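Local coordinates for ornithine decarboxylase (Entamoeba histolytica, PDB 4AIB), which catalyses the pyridoxal 5'-phosphate-dependent decarboxylation of L-ornithine to putrescine, the step that feeds polyamine synthesis, and is active as a homodimer, at the interface of chains A and B. Sequence-based numbering; all coordinates share one arbitrary frame. Chains: chain A/B, Ornithine decarboxylase.

Contact 1: the interface of chains A and B. Residues chain A 105-106, 109, 133; chain B 21-22, 24.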
ATOM      1  N   TYR A 105       5.050  15.050  17.909  1.00 29.45           N
ATOM      2  CA  TYR A 105       5.824  15.722  18.954  1.00 30.74           C
ATOM      3  C   TYR A 105       7.061  14.929  19.374  1.00 32.39           C
ATOM      4  O   TYR A 105       8.155  15.488  19.467  1.00 33.01           O
ATOM      5  CB  TYR A 105       4.948  16.021  20.175  1.00 30.34           C
ATOM      6  CG  TYR A 105       3.744  16.890  19.888  1.00 30.03           C
ATOM      7  CD1 TYR A 105       3.855  18.278  19.861  1.00 28.26           C
ATOM      8  CD2 TYR A 105       2.490  16.324  19.655  1.00 29.67           C
ATOM      9  CE1 TYR A 105       2.753  19.079  19.605  1.00 28.93           C
ATOM     10  CE2 TYR A 105       1.383  17.118  19.395  1.00 28.87           C
ATOM     11  CZ  TYR A 105       1.521  18.493  19.372  1.00 26.75           C
ATOM     12  OH  TYR A 105       0.431  19.289  19.116  1.00 23.54           O
ATOM     13  N   ASN A 106       6.879  13.630  19.611  1.00 33.05           N
ATOM     14  CA  ASN A 106       7.974  12.741  20.007  1.00 34.73           C
ATOM     15  C   ASN A 106       9.101  12.666  18.977  1.00 35.10           C
ATOM     16  O   ASN A 106      10.280  12.608  19.338  1.00 35.55           O
ATOM     17  CB  ASN A 106       7.445  11.337  20.329  1.00 36.91           C
ATOM     18  CG  ASN A 106       6.565  10.774  19.229  1.00 40.95           C
ATOM     19  OD1 ASN A 106       7.048  10.359  18.177  1.00 41.43           O
ATOM     20  ND2 ASN A 106       5.261  10.748  19.475  1.00 45.39           N
ATOM     21  N   ILE A 109      11.076  16.173  18.828  1.00 31.43           N
ATOM     22  CA  ILE A 109      11.996  16.260  19.963  1.00 32.04           C
ATOM     23  C   ILE A 109      13.243  15.406  19.706  1.00 34.51           C
ATOM     24  O   ILE A 109      14.371  15.875  19.880  1.00 33.56           O
ATOM     25  CB  ILE A 109      11.303  15.859  21.289  1.00 20.00           C
ATOM     26  CG1 ILE A 109      10.207  16.873  21.644  1.00 20.00           C
ATOM     27  CG2 ILE A 109      12.310  15.761  22.429  1.00 20.00           C
ATOM     28  CD1 ILE A 109       9.186  16.370  22.646  1.00 20.00           C
ATOM     29  N   TYR A 133       8.905  23.039  21.560  1.00 40.06           N
ATOM     30  CA  TYR A 133       9.637  21.788  21.784  1.00 39.48           C
ATOM     31  C   TYR A 133      11.075  21.772  21.265  1.00 38.17           C
ATOM     32  O   TYR A 133      11.951  21.172  21.887  1.00 38.94           O
ATOM     33  CB  TYR A 133       8.844  20.597  21.233  1.00 37.70           C
ATOM     34  CG  TYR A 133       7.508  20.389  21.919  1.00 38.14           C
ATOM     35  CD1 TYR A 133       7.415  19.655  23.103  1.00 37.92           C
ATOM     36  CD2 TYR A 133       6.338  20.929  21.388  1.00 39.86           C
ATOM     37  CE1 TYR A 133       6.195  19.467  23.734  1.00 35.89           C
ATOM     38  CE2 TYR A 133       5.114  20.747  22.013  1.00 39.38           C
ATOM     39  CZ  TYR A 133       5.048  20.015  23.184  1.00 37.63           C
ATOM     40  OH  TYR A 133       3.834  19.831  23.806  1.00 39.12           O
TER
ATOM     41  N   PRO B  21       1.667  15.121  25.055  1.00 43.09           N
ATOM     42  CA  PRO B  21       2.180  15.338  23.694  1.00 43.16           C
ATOM     43  C   PRO B  21       3.606  14.827  23.457  1.00 44.39           C
ATOM     44  O   PRO B  21       3.900  14.324  22.370  1.00 44.02           O
ATOM     45  CB  PRO B  21       2.134  16.859  23.549  1.00 41.86           C
ATOM     46  CG  PRO B  21       0.985  17.268  24.400  1.00 41.16           C
ATOM     47  CD  PRO B  21       0.949  16.309  25.558  1.00 41.29           C
ATOM     48  N   GLU B  22       4.468  14.945  24.468  1.00 46.13           N
ATOM     49  CA  GLU B  22       5.882  14.567  24.361  1.00 47.49           C
ATOM     50  C   GLU B  22       6.124  13.082  24.081  1.00 46.26           C
ATOM     51  O   GLU B  22       7.104  12.725  23.421  1.00 44.98           O
ATOM     52  CB  GLU B  22       6.648  14.977  25.625  1.00 49.96           C
ATOM     53  CG  GLU B  22       6.913  16.470  25.763  1.00 55.59           C
ATOM     54  CD  GLU B  22       5.846  17.200  26.560  1.00 60.21           C
ATOM     55  OE1 GLU B  22       4.642  17.024  26.275  1.00 61.81           O
ATOM     56  OE2 GLU B  22       6.216  17.965  27.476  1.00 63.35           O
ATOM     57  N   GLN B  24       3.230  10.752  23.391  1.00 48.19           N
ATOM     58  CA  GLN B  24       2.025  10.142  22.823  1.00 46.77           C
ATOM     59  C   GLN B  24       2.342   9.318  21.572  1.00 45.23           C
ATOM     60  O   GLN B  24       3.083   9.776  20.700  1.00 47.20           O
ATOM     61  CB  GLN B  24       0.947  11.197  22.521  1.00 45.68           C
ATOM     62  CG  GLN B  24       1.347  12.270  21.515  1.00 45.76           C
ATOM     63  CD  GLN B  24       0.156  12.980  20.893  1.00 45.98           C
ATOM     64  OE1 GLN B  24      -0.882  13.161  21.531  1.00 43.93           O
ATOM     65  NE2 GLN B  24       0.307  13.393  19.640  1.00 43.94           N
TER
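In chain A, the first turns of helix 105-114 and the last residue of helix 124-133 face a loop of chain B, residues 21 to 24, which runs between helix 6-16 and strand 27-31. The meeting is mostly one of van der Waals contact, with two tyrosines of chain A receiving a proline and the carbon chain of a glutamate.

A:Tyr105 has CG anti to its carbonyl carbon (chi1 -59°) and lies alongside B:Pro21, pointing the same way. One face of its phenol ring takes the proline CB, which sits off-centre toward the rim, 3.9 Å from CD2. B:Gln24 comes to the edge of the same ring: its amide nitrogen NE2 lies in the ring plane, 3.7 Å from CD2, with the amide turned steeply against the ring at 74°.

A:Tyr133 swings in from the other helix. Its hydroxyl OH reaches the same proline, 3.4 Å from CB of B:Pro21, so both tyrosines touch that carbon. B:Glu22 crosses this second ring at about a right angle and presents its carboxylate carbon CD to the ring edge, 3.6 Å from CE1. A bend at chi2 (93°) folds the glutamate chain, while its CG also meets the methyl CD1 of A:Ile109 at 3.9 Å. The aliphatic part of the glutamate is thus held between an isoleucine tip and a tyrosine edge.

A:Asn106 places CG in the crowded position between backbone N and carbonyl carbon, bringing ND2 within 2.7 Å of the backbone O of B:Gln24. The amide N-H does not point at that oxygen, so the approach is not a hydrogen bond as modelled. Overall, this patch fits the loop of one subunit to two helix ends of the other and contributes to the dimer on which activity depends.

Contact 2: the interface of chains A and B. Residues chain A 102, 122-123, 158-159, 161, 164; chain B 277, 279.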
ATOM      1  N   PHE A 102       3.533  18.409   9.071  1.00 37.17           N
ATOM      2  CA  PHE A 102       2.958  18.157  10.389  1.00 36.49           C
ATOM      3  C   PHE A 102       3.678  17.009  11.094  1.00 35.22           C
ATOM      4  O   PHE A 102       3.463  15.833  10.788  1.00 35.40           O
ATOM      5  CB  PHE A 102       1.450  17.905  10.289  1.00 37.21           C
ATOM      6  CG  PHE A 102       0.669  19.098   9.809  1.00 40.04           C
ATOM      7  CD1 PHE A 102       0.444  20.185  10.650  1.00 40.12           C
ATOM      8  CD2 PHE A 102       0.159  19.139   8.515  1.00 40.00           C
ATOM      9  CE1 PHE A 102      -0.276  21.286  10.212  1.00 39.50           C
ATOM     10  CE2 PHE A 102      -0.561  20.238   8.072  1.00 39.92           C
ATOM     11  CZ  PHE A 102      -0.778  21.313   8.921  1.00 38.24           C
ATOM     12  N   ASP A 122       3.867  24.762   7.194  1.00 33.24           N
ATOM     13  CA  ASP A 122       2.801  25.398   6.409  1.00 32.84           C
ATOM     14  C   ASP A 122       1.552  25.743   7.238  1.00 31.99           C
ATOM     15  O   ASP A 122       0.442  25.846   6.703  1.00 30.63           O
ATOM     16  CB  ASP A 122       2.451  24.567   5.160  1.00 36.28           C
ATOM     17  CG  ASP A 122       1.822  23.216   5.490  1.00 38.80           C
ATOM     18  OD1 ASP A 122       1.997  22.708   6.617  1.00 40.32           O
ATOM     19  OD2 ASP A 122       1.154  22.652   4.599  1.00 40.82           O
ATOM     20  N   SER A 123       1.745  25.932   8.544  1.00 31.94           N
ATOM     21  CA  SER A 123       0.655  26.279   9.459  1.00 31.96           C
ATOM     22  C   SER A 123       1.146  27.093  10.654  1.00 32.10           C
ATOM     23  O   SER A 123       2.315  27.011  11.029  1.00 31.99           O
ATOM     24  CB  SER A 123      -0.051  25.014   9.955  1.00 31.81           C
ATOM     25  OG  SER A 123       0.794  24.266  10.811  1.00 33.26           O
ATOM     26  N   PHE A 158      -1.778  20.520   1.084  1.00 77.39           N
ATOM     27  CA  PHE A 158      -0.311  20.628   1.031  1.00 78.23           C
ATOM     28  C   PHE A 158       0.196  21.954   0.467  1.00 77.61           C
ATOM     29  O   PHE A 158       0.195  22.179  -0.747  1.00 77.13           O
ATOM     30  CB  PHE A 158       0.332  19.423   0.327  1.00 79.69           C
ATOM     31  CG  PHE A 158       0.461  18.211   1.205  1.00 81.82           C
ATOM     32  CD1 PHE A 158       1.512  18.101   2.112  1.00 82.31           C
ATOM     33  CD2 PHE A 158      -0.471  17.181   1.134  1.00 82.36           C
ATOM     34  CE1 PHE A 158       1.632  16.986   2.928  1.00 83.54           C
ATOM     35  CE2 PHE A 158      -0.356  16.063   1.948  1.00 83.19           C
ATOM     36  CZ  PHE A 158       0.696  15.966   2.846  1.00 83.77           C
ATOM     37  N   GLY A 159       0.634  22.824   1.372  1.00 76.72           N
ATOM     38  CA  GLY A 159       1.104  24.156   1.020  1.00 75.52           C
ATOM     39  C   GLY A 159       0.449  25.226   1.871  1.00 74.21           C
ATOM     40  O   GLY A 159      -0.242  24.923   2.847  1.00 74.23           O
ATOM     41  N   HIS A 161      -1.618  29.123   1.440  1.00 70.74           N
ATOM     42  CA  HIS A 161      -2.263  30.075   0.534  1.00 70.52           C
ATOM     43  C   HIS A 161      -1.666  31.455   0.616  1.00 69.63           C
ATOM     44  O   HIS A 161      -1.091  31.833   1.641  1.00 68.87           O
ATOM     45  CB  HIS A 161      -3.773  30.118   0.768  1.00 71.25           C
ATOM     46  CG  HIS A 161      -4.489  28.835   0.402  1.00 71.37           C
ATOM     47  ND1 HIS A 161      -4.367  28.255  -0.808  1.00 71.63           N
ATOM     48  CD2 HIS A 161      -5.367  28.037   1.133  1.00 70.71           C
ATOM     49  CE1 HIS A 161      -5.117  27.137  -0.847  1.00 70.74           C
ATOM     50  NE2 HIS A 161      -5.729  27.005   0.341  1.00 71.08           N
ATOM     51  N   GLU A 164      -2.116  33.682   3.685  1.00 65.14           N
ATOM     52  CA  GLU A 164      -1.674  33.056   4.928  1.00 62.54           C
ATOM     53  C   GLU A 164      -0.170  33.202   5.167  1.00 60.63           C
ATOM     54  O   GLU A 164       0.293  33.072   6.301  1.00 59.20           O
ATOM     55  CB  GLU A 164      -2.086  31.582   4.958  1.00 63.54           C
ATOM     56  CG  GLU A 164      -3.584  31.359   5.120  1.00 64.98           C
ATOM     57  CD  GLU A 164      -4.011  29.920   4.890  1.00 65.90           C
ATOM     58  OE1 GLU A 164      -3.173  29.003   5.031  1.00 65.62           O
ATOM     59  OE2 GLU A 164      -5.198  29.703   4.566  1.00 66.13           O
TER
ATOM     60  N   ARG B 277      -4.630  22.982  11.331  1.00 51.96           N
ATOM     61  CA  ARG B 277      -4.616  24.183  10.499  1.00 53.49           C
ATOM     62  C   ARG B 277      -6.014  24.782  10.353  1.00 56.18           C
ATOM     63  O   ARG B 277      -6.947  24.106   9.917  1.00 56.46           O
ATOM     64  CB  ARG B 277      -4.010  23.883   9.125  1.00 50.78           C
ATOM     65  CG  ARG B 277      -3.800  25.112   8.251  1.00 49.04           C
ATOM     66  CD  ARG B 277      -2.853  24.817   7.100  1.00 48.85           C
ATOM     67  NE  ARG B 277      -3.352  23.755   6.230  1.00 49.05           N
ATOM     68  CZ  ARG B 277      -2.631  23.148   5.292  1.00 48.31           C
ATOM     69  NH1 ARG B 277      -1.365  23.490   5.090  1.00 47.66           N
ATOM     70  NH2 ARG B 277      -3.176  22.192   4.552  1.00 48.16           N
ATOM     71  N   ARG B 279      -8.582  27.488   8.625  1.00 65.58           N
ATOM     72  CA  ARG B 279      -8.754  28.151   7.334  1.00 67.47           C
ATOM     73  C   ARG B 279     -10.201  28.605   7.136  1.00 69.38           C
ATOM     74  O   ARG B 279     -11.120  27.783   7.110  1.00 70.31           O
ATOM     75  CB  ARG B 279      -8.319  27.211   6.203  1.00 65.85           C
ATOM     76  CG  ARG B 279      -8.100  27.882   4.857  1.00 64.40           C
ATOM     77  CD  ARG B 279      -7.416  26.931   3.886  1.00 64.89           C
ATOM     78  NE  ARG B 279      -5.985  26.796   4.160  1.00 64.76           N
ATOM     79  CZ  ARG B 279      -5.192  25.871   3.624  1.00 64.35           C
ATOM     80  NH1 ARG B 279      -5.678  24.973   2.775  1.00 63.73           N
ATOM     81  NH2 ARG B 279      -3.904  25.844   3.938  1.00 64.03           N
TER
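Charge pairing leads here, with two arginines of one chain B strand reaching acids of chain A. B:Arg277 leaves the backbone with CG anti to N (chi1 -173°), bends at chi3 and forms a salt bridge from NH1 to the carboxylate OD2 of A:Asp122 at 2.7 Å. The guanidinium comes from above the carboxylate plane, 77° out of it. B:Arg279 bridges to A:Glu164 more loosely, its NE 3.0 Å from OE2, and the hydrogen bonds of this pair are weak.

Among hydrogen bonds within chain A, the backbone N of A:Gly159 gives to the anti lone pair of A:Asp122 OD2 at 3.3 Å, so a second-shell amide steadies the oxygen that B:Arg277 grips.

Contacts over the faces of the two guanidinium groups complete the site. The A:His161 ring stands steeply, edge first, over the B:Arg279 guanidinium, its CD2 corner above the centre and 3.3 Å from CZ, with the planes 64° apart. NH2 of B:Arg279 lies over the rim of one face of the B:Arg277 guanidinium, and A:Phe102 CZ lies toward the rim of the opposite face. The two nearby acids may offset the like charges of the arginines.

B:Arg277 and B:Arg279 belong to strand 267-281 of the C-terminal beta domain; their partners occupy loops and the start of helix 164-174 in the pyridoxal-binding barrel domain of chain A.

The C-alpha centres of contact 1 and contact 2 lie about 20 Å apart, and the two have no residue in common. On chain A, both draw on neighbouring elements of the barrel domain: A:Phe102 of contact 2 comes shortly before helix 105-114 of contact 1, and A:Ser123 immediately precedes helix 124-133. Chain B supplies a loop near its N-terminus to one and a long strand to the other. Contact 1 is largely apolar and contact 2 largely ionic, so the subunits are joined by different means along one interface. The two-fold repeats both contacts with the chains exchanged, consistent with the obligate dimer.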